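Local coordinates for glucose-1-phosphate uridylyltransferase (Sphingomonas elodea, PDB 2UX8), which probably catalyses the formation of UDP-glucose and diphosphate from alpha-D-glucose 1-phosphate and UTP, at residues P36-P41 against S72-H77; I60-F65 against N107-R112; P140-F145 against S211-Y216; N164-E169 against Q250-V255. All blocks are in the same frame, centred on the assembly; numbering follows the deposited sequence.

Overall arrangement
From the N terminus, the loop after strand 16-21 supplies residues 36-41, and contact 1 closes when helix 72-77 packs on them. Contact 2 opens at 60-65, inside that interval, and closes at 107-112, so the two cross; strand 62-67 runs on toward helix 72-77, and Leu74 touches Phe65. After both have closed, contact 3 joins 140-145 to 211-216 at the sugar-phosphate pocket, and contact 4 pairs 164-169 with 250-255; their segments alternate along the chain, so these cross as well. Strand 164-170 lies beside strands 210-213 and 215-218. A salt bridge between Lys37 and Asp141 links contact 1 to contact 3. Contacts 2, 3 and 4 all reach the large mixed sheet.

Contact 1 (P36-P41 against S72-H77); sequences PKEMLP and SALEDH
Leu74 CD1 is the atom on which three side chains of the 36-41 segment converge: Pro36 CB and Glu38 OE1 each approach it to 3.7 Å, and Met39 CG to 3.9 Å. The segment closes the long glycine-rich signature loop that follows strand 16-21 in the GT-A-type nucleotidyltransferase fold, and here it leans on helix 72-77. A short 3-10 turn, marked by the 2.9 Å bond from Met39 N to Pro36 O, presents Glu38 and Met39 to the helix. Their approaches differ. Glu38 crosses Leu74 at about a right angle, and its OE1 also has a long, weak ion pair with Lys71 NZ, whereas Met39 runs antiparallel alongside Leu74. With Met39 CG anti to the carbonyl carbon (chi1 -69°), the chain bends again at chi2 and chi3, and CE finishes 4.2 Å from Ala73 CB.

The tight side is the buried one around Leu74, where Ile48 of helix 47-57 and Val21 of strand 16-21 add to the packing. Toward the other side the contact thins out: Pro36 CD reaches Ala73 CB at 4.4 Å, Ala73 is partly exposed, and Ser72 is exposed, its CB pointing away from the 36-41 segment. Asp76, also partly exposed, makes a salt bridge with Arg112 of the third subunit. Contacts between the two segments are mainly van der Waals. The imidazole of His77 is fixed from elsewhere, by a hydrogen bond from NE2 to Gln49 OE1. Met39 SD lies obliquely to that ring, 5.3 Å from its centroid and 32° off the normal, while Met39 CE stops 4.2 Å from His77 CB.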
loop_
_atom_site.group_PDB
_atom_site.type_symbol
_atom_site.label_atom_id
_atom_site.label_comp_id
_atom_site.label_asym_id
_atom_site.label_seq_id
_atom_site.Cartn_x
_atom_site.Cartn_y
_atom_site.Cartn_z
ATOM N N PRO C 36 2.848 -2.958 11.496
ATOM C CA PRO C 36 3.778 -2.115 12.242
ATOM C C PRO C 36 3.595 -2.387 13.738
ATOM O O PRO C 36 2.468 -2.510 14.235
ATOM C CB PRO C 36 3.352 -0.705 11.858
ATOM C CG PRO C 36 2.763 -0.886 10.483
ATOM C CD PRO C 36 1.986 -2.159 10.613
ATOM N N LYS C 37 4.712 -2.516 14.440
ATOM C CA LYS C 37 4.727 -2.750 15.873
ATOM C C LYS C 37 3.940 -1.646 16.575
ATOM O O LYS C 37 3.222 -1.888 17.540
ATOM C CB LYS C 37 6.186 -2.743 16.326
ATOM C CG LYS C 37 6.414 -2.481 17.784
ATOM C CD LYS C 37 6.035 -3.673 18.620
ATOM C CE LYS C 37 6.443 -3.454 20.063
ATOM N NZ LYS C 37 7.924 -3.283 20.230
ATOM N N GLU C 38 4.080 -0.432 16.056
ATOM C CA GLU C 38 3.420 0.728 16.622
ATOM C C GLU C 38 1.904 0.662 16.514
ATOM O O GLU C 38 1.196 1.474 17.105
ATOM C CB GLU C 38 3.929 2.004 15.939
ATOM C CG GLU C 38 5.438 2.235 16.028
ATOM C CD GLU C 38 6.218 1.591 14.885
ATOM O OE1 GLU C 38 5.599 1.229 13.870
ATOM O OE2 GLU C 38 7.458 1.462 14.988
ATOM N N MET C 39 1.409 -0.303 15.754
ATOM C CA MET C 39 -0.020 -0.452 15.568
ATOM C C MET C 39 -0.626 -1.511 16.475
ATOM O O MET C 39 -1.839 -1.689 16.480
ATOM C CB MET C 39 -0.326 -0.794 14.119
ATOM C CG MET C 39 -0.058 0.313 13.149
ATOM S SD MET C 39 -1.126 1.691 13.453
ATOM C CE MET C 39 -2.671 1.042 12.922
ATOM N N LEU C 40 0.205 -2.223 17.232
ATOM C CA LEU C 40 -0.330 -3.228 18.143
ATOM C C LEU C 40 -1.242 -2.494 19.107
ATOM O O LEU C 40 -0.923 -1.401 19.580
ATOM C CB LEU C 40 0.778 -3.959 18.904
ATOM C CG LEU C 40 1.675 -4.868 18.056
ATOM C CD1 LEU C 40 2.512 -5.750 18.964
ATOM C CD2 LEU C 40 0.826 -5.735 17.156
ATOM N N PRO C 41 -2.400 -3.080 19.398
ATOM C CA PRO C 41 -3.366 -2.451 20.305
ATOM C C PRO C 41 -3.227 -2.712 21.786
ATOM O O PRO C 41 -2.913 -3.830 22.197
ATOM C CB PRO C 41 -4.697 -2.982 19.797
ATOM C CG PRO C 41 -4.327 -4.409 19.413
ATOM C CD PRO C 41 -2.971 -4.267 18.737
ATOM N N SER C 72 2.152 1.754 5.984
ATOM C CA SER C 72 1.072 2.596 5.477
ATOM C C SER C 72 -0.058 2.717 6.499
ATOM O O SER C 72 -0.747 3.742 6.577
ATOM C CB SER C 72 0.495 2.002 4.196
ATOM O OG SER C 72 1.478 1.288 3.483
ATOM N N ALA C 73 -0.257 1.654 7.267
ATOM C CA ALA C 73 -1.307 1.632 8.273
ATOM C C ALA C 73 -1.210 2.830 9.212
ATOM O O ALA C 73 -2.218 3.422 9.593
ATOM C CB ALA C 73 -1.226 0.338 9.062
ATOM N N LEU C 74 0.009 3.190 9.580
ATOM C CA LEU C 74 0.214 4.313 10.467
ATOM C C LEU C 74 -0.304 5.571 9.823
ATOM O O LEU C 74 -0.822 6.457 10.494
ATOM C CB LEU C 74 1.697 4.487 10.767
ATOM C CG LEU C 74 2.102 4.280 12.221
ATOM C CD1 LEU C 74 2.700 2.903 12.414
ATOM C CD2 LEU C 74 3.113 5.337 12.586
ATOM N N GLU C 75 -0.157 5.642 8.510
ATOM C CA GLU C 75 -0.584 6.814 7.767
ATOM C C GLU C 75 -2.099 6.865 7.597
ATOM O O GLU C 75 -2.729 7.908 7.777
ATOM C CB GLU C 75 0.098 6.810 6.409
ATOM C CG GLU C 75 0.452 8.180 5.914
ATOM C CD GLU C 75 1.419 8.128 4.766
ATOM O OE1 GLU C 75 2.197 7.151 4.713
ATOM O OE2 GLU C 75 1.411 9.063 3.933
ATOM N N ASP C 76 -2.678 5.721 7.260
ATOM C CA ASP C 76 -4.110 5.641 7.055
ATOM C C ASP C 76 -4.884 5.839 8.342
ATOM O O ASP C 76 -5.971 6.425 8.344
ATOM C CB ASP C 76 -4.468 4.299 6.438
ATOM C CG ASP C 76 -3.850 4.113 5.077
ATOM O OD1 ASP C 76 -3.729 5.116 4.349
ATOM O OD2 ASP C 76 -3.495 2.972 4.724
ATOM N N HIS C 77 -4.314 5.355 9.437
ATOM C CA HIS C 77 -4.959 5.473 10.727
ATOM C C HIS C 77 -5.285 6.919 11.102
ATOM O O HIS C 77 -6.286 7.172 11.766
ATOM C CB HIS C 77 -4.079 4.861 11.812
ATOM C CG HIS C 77 -4.682 4.940 13.176
ATOM N ND1 HIS C 77 -5.615 4.032 13.629
ATOM C CD2 HIS C 77 -4.537 5.857 14.162
ATOM C CE1 HIS C 77 -6.020 4.385 14.836
ATOM N NE2 HIS C 77 -5.383 5.490 15.181
#

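Contact 2 (I60-F65 against N107-R112); sequences IEQMIF and NIAYVR
Phe65 and Tyr110 project in parallel from adjacent strands. Phe65 CB stands 3.8 Å from Tyr110 CD2 and is equally near Ala109 O. Chi1 of -72° sets Phe65 CG anti to the carbonyl carbon, beside the backbone N. Further out, ring atom CD2 of Phe65 meets Tyr110 CE2 at 3.6 Å. The planes are 79° apart and the rings meet obliquely. Further round, the Phe65 ring meets Phe19 and makes an edge-to-face contact with Phe78.

Beneath these rings runs a parallel ladder of the Rossmann-like central sheet, with Met63 opposite Ile108, Ile64 opposite Ala109 and Phe65 opposite Tyr110. Its four bonds alternate in direction: Met63 N gives to Asn107 O, Ala109 N to Met63 O, Phe65 N to Ala109 O and Val111 N to Phe65 O, the last at 3.0 Å. The other edge of the 62-67 strand pairs with strand 16-21. On the ring face Met63 CB also packs on Ile108 CG1; on the reverse face Ile64 CD1 touches Val111 CG2 at 3.9 Å. Residues 109-111 pair in an antiparallel ladder with a strand of the third subunit, which carries the sheet across the interface.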
loop_
_atom_site.group_PDB
_atom_site.type_symbol
_atom_site.label_atom_id
_atom_site.label_comp_id
_atom_site.label_asym_id
_atom_site.label_seq_id
_atom_site.Cartn_x
_atom_site.Cartn_y
_atom_site.Cartn_z
ATOM N N ILE C 60 0.946 20.100 22.068
ATOM C CA ILE C 60 1.697 19.998 20.833
ATOM C C ILE C 60 0.745 20.033 19.639
ATOM O O ILE C 60 -0.313 19.411 19.665
ATOM C CB ILE C 60 2.539 18.713 20.857
ATOM C CG1 ILE C 60 3.686 18.936 21.837
ATOM C CG2 ILE C 60 3.041 18.341 19.461
ATOM C CD1 ILE C 60 4.593 17.786 21.955
ATOM N N GLU C 61 1.102 20.774 18.595
ATOM C CA GLU C 61 0.222 20.856 17.436
ATOM C C GLU C 61 0.794 20.397 16.105
ATOM O O GLU C 61 0.178 20.599 15.068
ATOM C CB GLU C 61 -0.324 22.272 17.282
ATOM C CG GLU C 61 0.732 23.330 17.160
ATOM C CD GLU C 61 0.151 24.728 17.136
ATOM O OE1 GLU C 61 -0.749 25.018 17.944
ATOM O OE2 GLU C 61 0.601 25.546 16.317
ATOM N N GLN C 62 1.960 19.774 16.119
ATOM C CA GLN C 62 2.560 19.292 14.883
ATOM C C GLN C 62 3.278 17.971 15.148
ATOM O O GLN C 62 4.360 17.938 15.739
ATOM C CB GLN C 62 3.533 20.343 14.316
ATOM C CG GLN C 62 4.386 19.883 13.125
ATOM C CD GLN C 62 3.619 19.813 11.816
ATOM O OE1 GLN C 62 3.192 20.836 11.279
ATOM N NE2 GLN C 62 3.444 18.603 11.295
ATOM N N MET C 63 2.650 16.876 14.732
ATOM C CA MET C 63 3.234 15.550 14.895
ATOM C C MET C 63 4.057 15.240 13.655
ATOM O O MET C 63 3.574 15.394 12.530
ATOM C CB MET C 63 2.147 14.492 15.008
ATOM C CG MET C 63 1.006 14.903 15.865
ATOM S SD MET C 63 1.590 15.307 17.496
ATOM C CE MET C 63 0.609 14.270 18.417
ATOM N N ILE C 64 5.303 14.830 13.836
ATOM C CA ILE C 64 6.098 14.481 12.676
ATOM C C ILE C 64 6.594 13.058 12.868
ATOM O O ILE C 64 7.367 12.758 13.770
ATOM C CB ILE C 64 7.235 15.531 12.391
ATOM C CG1 ILE C 64 8.602 14.877 12.425
ATOM C CG2 ILE C 64 7.143 16.708 13.344
ATOM C CD1 ILE C 64 9.107 14.506 11.060
ATOM N N PHE C 65 6.057 12.172 12.034
ATOM C CA PHE C 65 6.380 10.744 12.048
ATOM C C PHE C 65 7.551 10.440 11.135
ATOM O O PHE C 65 7.531 10.806 9.963
ATOM C CB PHE C 65 5.204 9.894 11.528
ATOM C CG PHE C 65 4.029 9.796 12.458
ATOM C CD1 PHE C 65 3.862 10.681 13.519
ATOM C CD2 PHE C 65 3.048 8.834 12.236
ATOM C CE1 PHE C 65 2.734 10.608 14.334
ATOM C CE2 PHE C 65 1.913 8.764 13.057
ATOM C CZ PHE C 65 1.764 9.652 14.100
ATOM N N ASN C 107 -1.133 18.867 10.271
ATOM C CA ASN C 107 -0.611 18.672 11.625
ATOM C C ASN C 107 0.139 17.364 11.827
ATOM O O ASN C 107 0.715 17.124 12.892
ATOM C CB ASN C 107 -1.726 18.795 12.666
ATOM C CG ASN C 107 -2.188 20.231 12.855
ATOM O OD1 ASN C 107 -1.471 21.178 12.537
ATOM N ND2 ASN C 107 -3.382 20.397 13.391
ATOM N N ILE C 108 0.122 16.512 10.811
ATOM C CA ILE C 108 0.845 15.256 10.882
ATOM C C ILE C 108 1.651 15.130 9.608
ATOM O O ILE C 108 1.091 15.069 8.524
ATOM C CB ILE C 108 -0.086 14.054 11.002
ATOM C CG1 ILE C 108 -0.844 14.125 12.339
ATOM C CG2 ILE C 108 0.728 12.777 10.886
ATOM C CD1 ILE C 108 -1.497 12.834 12.767
ATOM N N ALA C 109 2.972 15.115 9.744
ATOM C CA ALA C 109 3.852 15.017 8.593
ATOM C C ALA C 109 4.669 13.741 8.685
ATOM O O ALA C 109 5.018 13.302 9.780
ATOM C CB ALA C 109 4.759 16.227 8.542
ATOM N N TYR C 110 4.953 13.140 7.530
ATOM C CA TYR C 110 5.734 11.907 7.466
ATOM C C TYR C 110 7.008 12.082 6.658
ATOM O O TYR C 110 7.020 12.796 5.653
ATOM C CB TYR C 110 4.952 10.771 6.797
ATOM C CG TYR C 110 3.590 10.499 7.356
ATOM C CD1 TYR C 110 2.508 11.304 7.023
ATOM C CD2 TYR C 110 3.379 9.433 8.228
ATOM C CE1 TYR C 110 1.233 11.054 7.552
ATOM C CE2 TYR C 110 2.113 9.171 8.763
ATOM C CZ TYR C 110 1.045 9.983 8.421
ATOM O OH TYR C 110 -0.208 9.717 8.935
ATOM N N VAL C 111 8.073 11.423 7.101
ATOM C CA VAL C 111 9.337 11.440 6.385
ATOM C C VAL C 111 9.922 10.050 6.514
ATOM O O VAL C 111 9.928 9.472 7.599
ATOM C CB VAL C 111 10.333 12.465 6.940
ATOM C CG1 VAL C 111 9.754 13.842 6.792
ATOM C CG2 VAL C 111 10.674 12.159 8.387
ATOM N N ARG C 112 10.389 9.503 5.399
ATOM C CA ARG C 112 10.961 8.165 5.388
ATOM C C ARG C 112 12.388 8.164 5.909
ATOM O O ARG C 112 13.209 8.985 5.504
ATOM C CB ARG C 112 10.926 7.597 3.968
ATOM C CG ARG C 112 9.530 7.467 3.403
ATOM C CD ARG C 112 8.761 6.348 4.087
ATOM N NE ARG C 112 8.754 5.126 3.288
ATOM C CZ ARG C 112 7.724 4.719 2.547
ATOM N NH1 ARG C 112 6.608 5.438 2.507
ATOM N NH2 ARG C 112 7.810 3.596 1.842
#

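Contact 3 (P140-F145 against S211-Y216); sequences PDDFMF and SVIGRY. With G1P (1-O-phosphono-alpha-D-glucopyranose), chain K.
The guanidinium of Arg215 has Met144 CG over one face, 3.4 Å above the plane and displaced toward the rim, while Asp142 O and Pro140 N approach it obliquely. The Met144 and Arg215 chains pass each other with their ends heading opposite ways. Arg215 NH2 forms a salt bridge with Glu54 on helix 47-57, and NH1 makes weak bonds to Gly214 O and to Leu139 O.

The second flat group is the carboxylate of Asp142. Gly214 N donates to its OD1 at 2.9 Å with an N-H...O angle of 152°, meeting that oxygen on the anti side and 18° out of the carboxylate plane. Ile213 CG2 packs against the same OD1 at 3.4 Å and also lies against Asp142 CG, which chi1 of -85° sets anti to the carbonyl carbon. Met144 CE adds an apolar contact to that methyl. The other oxygen, OD2, is engaged in a salt bridge with Arg261.

Gly214 is the centre of an inverse gamma turn, closed by Arg215 N bonding to Ile213 O at 2.6 Å; the turn marks the corner between strands 210-213 and 215-218. Gly214 N lies 3.9 Å from G1P C6. G1P O6 gives a weak hydrogen bond of 3.3 Å to Asp142 OD1, so this oxygen receives both backbone and ligand. G1P O4 donates to Val212 O at 2.6 Å, and Tyr216 OH comes within 3.7 Å of G1P C2. Together with Glu199 and Gly180, which also bind the ligand, this forms part of the glucose 1-phosphate pocket of a GT-A-type nucleotidyltransferase.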
loop_
_atom_site.group_PDB
_atom_site.type_symbol
_atom_site.label_atom_id
_atom_site.label_comp_id
_atom_site.label_asym_id
_atom_site.label_seq_id
_atom_site.Cartn_x
_atom_site.Cartn_y
_atom_site.Cartn_z
ATOM N N PRO C 140 6.607 5.310 21.271
ATOM C CA PRO C 140 5.364 4.596 21.590
ATOM C C PRO C 140 5.456 3.257 22.333
ATOM O O PRO C 140 4.510 2.880 23.021
ATOM C CB PRO C 140 4.656 4.496 20.234
ATOM C CG PRO C 140 5.749 4.741 19.222
ATOM C CD PRO C 140 6.614 5.760 19.870
ATOM N N ASP C 141 6.568 2.540 22.214
ATOM C CA ASP C 141 6.714 1.271 22.933
ATOM C C ASP C 141 6.638 1.494 24.440
ATOM O O ASP C 141 6.291 0.586 25.193
ATOM C CB ASP C 141 8.042 0.598 22.607
ATOM C CG ASP C 141 7.924 -0.418 21.487
ATOM O OD1 ASP C 141 6.840 -0.521 20.878
ATOM O OD2 ASP C 141 8.925 -1.111 21.214
ATOM N N ASP C 142 6.988 2.698 24.881
ATOM C CA ASP C 142 6.913 3.029 26.295
ATOM C C ASP C 142 5.505 3.561 26.565
ATOM O O ASP C 142 5.212 4.750 26.394
ATOM C CB ASP C 142 7.988 4.057 26.665
ATOM C CG ASP C 142 9.325 3.403 26.977
ATOM O OD1 ASP C 142 10.374 4.066 26.867
ATOM O OD2 ASP C 142 9.322 2.211 27.343
ATOM N N PHE C 143 4.632 2.637 26.954
ATOM C CA PHE C 143 3.246 2.942 27.247
ATOM C C PHE C 143 3.205 3.611 28.627
ATOM O O PHE C 143 3.515 2.991 29.652
ATOM C CB PHE C 143 2.440 1.638 27.219
ATOM C CG PHE C 143 0.971 1.830 27.392
ATOM C CD1 PHE C 143 0.206 2.386 26.382
ATOM C CD2 PHE C 143 0.361 1.527 28.607
ATOM C CE1 PHE C 143 -1.150 2.648 26.584
ATOM C CE2 PHE C 143 -0.990 1.787 28.815
ATOM C CZ PHE C 143 -1.745 2.349 27.803
ATOM N N MET C 144 2.853 4.892 28.641
ATOM C CA MET C 144 2.800 5.653 29.879
ATOM C C MET C 144 1.364 5.804 30.368
ATOM O O MET C 144 0.589 6.606 29.847
ATOM C CB MET C 144 3.441 7.030 29.674
ATOM C CG MET C 144 4.842 6.964 29.090
ATOM S SD MET C 144 5.989 6.011 30.110
ATOM C CE MET C 144 6.771 7.341 31.040
ATOM N N PHE C 145 1.029 5.039 31.394
ATOM C CA PHE C 145 -0.311 5.051 31.951
ATOM C C PHE C 145 -0.452 5.972 33.168
ATOM O O PHE C 145 0.207 5.771 34.189
ATOM C CB PHE C 145 -0.698 3.618 32.331
ATOM C CG PHE C 145 -2.163 3.417 32.512
ATOM C CD1 PHE C 145 -3.069 4.047 31.669
ATOM C CD2 PHE C 145 -2.641 2.557 33.488
ATOM C CE1 PHE C 145 -4.423 3.820 31.794
ATOM C CE2 PHE C 145 -3.998 2.319 33.623
ATOM C CZ PHE C 145 -4.893 2.953 32.775
ATOM N N SER C 211 17.426 5.540 34.790
ATOM C CA SER C 211 17.579 5.444 33.351
ATOM C C SER C 211 16.726 6.447 32.590
ATOM O O SER C 211 15.868 7.120 33.161
ATOM C CB SER C 211 17.214 4.031 32.911
ATOM O OG SER C 211 15.939 3.675 33.423
ATOM N N VAL C 212 16.974 6.530 31.289
ATOM C CA VAL C 212 16.242 7.432 30.414
ATOM C C VAL C 212 15.064 6.667 29.817
ATOM O O VAL C 212 15.227 5.544 29.357
ATOM C CB VAL C 212 17.151 7.946 29.269
ATOM C CG1 VAL C 212 16.412 8.966 28.420
ATOM C CG2 VAL C 212 18.410 8.566 29.845
ATOM N N ILE C 213 13.877 7.261 29.853
ATOM C CA ILE C 213 12.696 6.619 29.293
ATOM C C ILE C 213 12.322 7.367 28.017
ATOM O O ILE C 213 12.663 8.532 27.864
ATOM C CB ILE C 213 11.516 6.629 30.300
ATOM C CG1 ILE C 213 11.904 5.840 31.555
ATOM C CG2 ILE C 213 10.270 6.028 29.662
ATOM C CD1 ILE C 213 12.444 4.461 31.281
ATOM N N GLY C 214 11.624 6.693 27.111
ATOM C CA GLY C 214 11.249 7.283 25.834
ATOM C C GLY C 214 10.359 8.510 25.746
ATOM O O GLY C 214 9.413 8.546 24.956
ATOM N N ARG C 215 10.661 9.525 26.542
ATOM C CA ARG C 215 9.908 10.780 26.541
ATOM C C ARG C 215 10.942 11.908 26.665
ATOM O O ARG C 215 11.658 11.984 27.664
ATOM C CB ARG C 215 8.919 10.801 27.717
ATOM C CG ARG C 215 7.431 10.765 27.331
ATOM C CD ARG C 215 7.131 9.688 26.306
ATOM N NE ARG C 215 5.733 9.277 26.276
ATOM C CZ ARG C 215 5.338 8.117 25.752
ATOM N NH1 ARG C 215 6.239 7.307 25.231
ATOM N NH2 ARG C 215 4.061 7.742 25.780
ATOM N N TYR C 216 11.040 12.759 25.641
ATOM C CA TYR C 216 12.009 13.854 25.642
ATOM C C TYR C 216 11.437 15.200 25.205
ATOM O O TYR C 216 10.454 15.281 24.461
ATOM C CB TYR C 216 13.180 13.575 24.687
ATOM C CG TYR C 216 13.839 12.209 24.741
ATOM C CD1 TYR C 216 13.136 11.048 24.407
ATOM C CD2 TYR C 216 15.196 12.087 25.038
ATOM C CE1 TYR C 216 13.773 9.807 24.365
ATOM C CE2 TYR C 216 15.836 10.853 24.999
ATOM C CZ TYR C 216 15.124 9.723 24.661
ATOM O OH TYR C 216 15.777 8.518 24.607
HETATM C C1 G1P K . 16.749 4.481 23.719
HETATM C C2 G1P K . 17.823 5.420 24.303
HETATM C C3 G1P K . 18.165 4.949 25.727
HETATM C C4 G1P K . 16.893 5.028 26.565
HETATM C C5 G1P K . 15.835 4.101 25.924
HETATM C C6 G1P K . 14.536 4.179 26.742
HETATM O O1 G1P K . 17.293 3.144 23.628
HETATM O O2 G1P K . 18.986 5.364 23.480
HETATM O O3 G1P K . 19.151 5.803 26.288
HETATM O O4 G1P K . 17.181 4.596 27.894
HETATM O O5 G1P K . 15.552 4.528 24.561
HETATM O O6 G1P K . 13.532 3.337 26.168
HETATM P P G1P K . 16.264 2.167 22.840
HETATM O O1P G1P K . 15.963 2.699 21.487
HETATM O O2P G1P K . 16.915 0.708 22.727
HETATM O O3P G1P K . 14.888 2.031 23.668
#

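Contact 4 (N164-E169 against Q250-V255); sequences NLICAE and QPFHGV
Asn164 CB rests over the centre of the Phe252 ring, 3.6 Å from its centroid and only 4° off the ring normal, a CH-pi contact. Phe252 CG lies anti to the backbone N (chi1 -152°), beside the carbonyl carbon, and the ring comes round toward the partner strand. Ile166 approaches the same ring differently: the two side chains cross at about a right angle, and Ile166 CG2 lies in the ring plane at the edge, 4.0 Å from Phe252 CE2. One aromatic thus has a methylene above its face and a methyl at its rim.

On the reverse face of the sheet Leu165 and Val255 cross obliquely, with Leu165 CD2 touching Val255 CG2 at 3.5 Å; helix 150-161 packs against Leu165 here. Between the two faces runs a parallel ladder, the strand axes 37° apart, which pairs Asn164 with Phe252, Leu165 with His253, Ile166 with Gly254 and Cys167 with Val255. Donors alternate between the strands, from Asn164 N to Pro251 O (2.7 Å) and His253 N to Asn164 O onward through Ile166 N to His253 O and Val255 N to Ile166 O. The last bond, Ala168 N to Val255 O, is straight at the hydrogen, although its donor stands well out of the carbonyl plane.

Ile166 also touches Val212 and Tyr216, which relates this part of the mixed sheet to the wall of the sugar-phosphate pocket. Five backbone bonds join the strands; the side chains add one CH-pi and two apolar contacts. Direction and register therefore lie in the backbone, and no ion pair links the two segments.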
loop_
_atom_site.group_PDB
_atom_site.type_symbol
_atom_site.label_atom_id
_atom_site.label_comp_id
_atom_site.label_asym_id
_atom_site.label_seq_id
_atom_site.Cartn_x
_atom_site.Cartn_y
_atom_site.Cartn_z
ATOM N N ASN C 164 16.335 21.237 28.585
ATOM C CA ASN C 164 16.040 19.886 28.134
ATOM C C ASN C 164 15.528 19.006 29.267
ATOM O O ASN C 164 16.004 19.094 30.397
ATOM C CB ASN C 164 17.295 19.261 27.519
ATOM C CG ASN C 164 18.016 20.209 26.574
ATOM O OD1 ASN C 164 18.910 20.952 26.985
ATOM N ND2 ASN C 164 17.619 20.201 25.306
ATOM N N LEU C 165 14.548 18.165 28.961
ATOM C CA LEU C 165 13.982 17.268 29.952
ATOM C C LEU C 165 13.800 15.873 29.374
ATOM O O LEU C 165 13.617 15.697 28.165
ATOM C CB LEU C 165 12.624 17.778 30.444
ATOM C CG LEU C 165 12.503 19.113 31.181
ATOM C CD1 LEU C 165 12.298 20.222 30.176
ATOM C CD2 LEU C 165 11.313 19.078 32.126
ATOM N N ILE C 166 13.852 14.881 30.255
ATOM C CA ILE C 166 13.671 13.493 29.867
ATOM C C ILE C 166 12.973 12.778 31.006
ATOM O O ILE C 166 13.099 13.169 32.158
ATOM C CB ILE C 166 15.019 12.794 29.602
ATOM C CG1 ILE C 166 15.956 13.024 30.787
ATOM C CG2 ILE C 166 15.633 13.309 28.305
ATOM C CD1 ILE C 166 17.255 12.262 30.704
ATOM N N CYS C 167 12.221 11.738 30.684
ATOM C CA CYS C 167 11.534 10.979 31.712
ATOM C C CYS C 167 12.554 10.047 32.359
ATOM O O CYS C 167 13.315 9.363 31.670
ATOM C CB CYS C 167 10.399 10.166 31.105
ATOM S SG CYS C 167 9.379 9.381 32.338
ATOM N N ALA C 168 12.574 10.031 33.687
ATOM C CA ALA C 168 13.512 9.193 34.421
ATOM C C ALA C 168 12.773 8.194 35.283
ATOM O O ALA C 168 11.679 8.475 35.785
ATOM C CB ALA C 168 14.427 10.058 35.277
ATOM N N GLU C 169 13.399 7.034 35.461
ATOM C CA GLU C 169 12.800 5.957 36.225
ATOM C C GLU C 169 13.864 5.033 36.819
ATOM O O GLU C 169 14.775 4.586 36.117
ATOM C CB GLU C 169 11.868 5.176 35.296
ATOM C CG GLU C 169 11.071 4.054 35.914
ATOM C CD GLU C 169 10.216 3.358 34.874
ATOM O OE1 GLU C 169 9.472 4.070 34.159
ATOM O OE2 GLU C 169 10.292 2.114 34.769
ATOM N N GLN C 250 22.949 24.332 29.471
ATOM C CA GLN C 250 21.504 24.450 29.448
ATOM C C GLN C 250 20.882 23.575 30.524
ATOM O O GLN C 250 21.396 22.499 30.845
ATOM C CB GLN C 250 20.950 24.113 28.065
ATOM C CG GLN C 250 20.348 25.332 27.389
ATOM C CD GLN C 250 19.965 25.104 25.940
ATOM O OE1 GLN C 250 19.307 25.943 25.329
ATOM N NE2 GLN C 250 20.381 23.977 25.382
ATOM N N PRO C 251 19.785 24.056 31.131
ATOM C CA PRO C 251 19.053 23.347 32.187
ATOM C C PRO C 251 18.678 21.951 31.703
ATOM O O PRO C 251 17.953 21.817 30.719
ATOM C CB PRO C 251 17.804 24.206 32.379
ATOM C CG PRO C 251 18.262 25.575 32.025
ATOM C CD PRO C 251 19.166 25.362 30.834
ATOM N N PHE C 252 19.165 20.918 32.375
ATOM C CA PHE C 252 18.826 19.571 31.965
ATOM C C PHE C 252 18.342 18.780 33.168
ATOM O O PHE C 252 19.091 18.537 34.113
ATOM C CB PHE C 252 20.028 18.909 31.299
ATOM C CG PHE C 252 19.649 17.870 30.296
ATOM C CD1 PHE C 252 20.464 17.610 29.203
ATOM C CD2 PHE C 252 18.476 17.143 30.450
ATOM C CE1 PHE C 252 20.115 16.638 28.274
ATOM C CE2 PHE C 252 18.119 16.171 29.530
ATOM C CZ PHE C 252 18.942 15.915 28.436
ATOM N N HIS C 253 17.073 18.391 33.127
ATOM C CA HIS C 253 16.470 17.664 34.231
ATOM C C HIS C 253 15.775 16.372 33.849
ATOM O O HIS C 253 15.317 16.194 32.718
ATOM C CB HIS C 253 15.456 18.559 34.927
ATOM C CG HIS C 253 16.012 19.879 35.343
ATOM N ND1 HIS C 253 16.841 20.025 36.433
ATOM C CD2 HIS C 253 15.886 21.110 34.797
ATOM C CE1 HIS C 253 17.200 21.291 36.541
ATOM N NE2 HIS C 253 16.635 21.969 35.560
ATOM N N GLY C 254 15.700 15.476 34.827
ATOM C CA GLY C 254 15.027 14.213 34.637
ATOM C C GLY C 254 13.688 14.386 35.321
ATOM O O GLY C 254 13.617 14.979 36.394
ATOM N N VAL C 255 12.626 13.891 34.698
ATOM C CA VAL C 255 11.297 13.998 35.270
ATOM C C VAL C 255 10.760 12.617 35.620
ATOM O O VAL C 255 10.827 11.697 34.811
ATOM C CB VAL C 255 10.331 14.666 34.286
ATOM C CG1 VAL C 255 8.987 14.860 34.941
ATOM C CG2 VAL C 255 10.903 15.997 33.820
#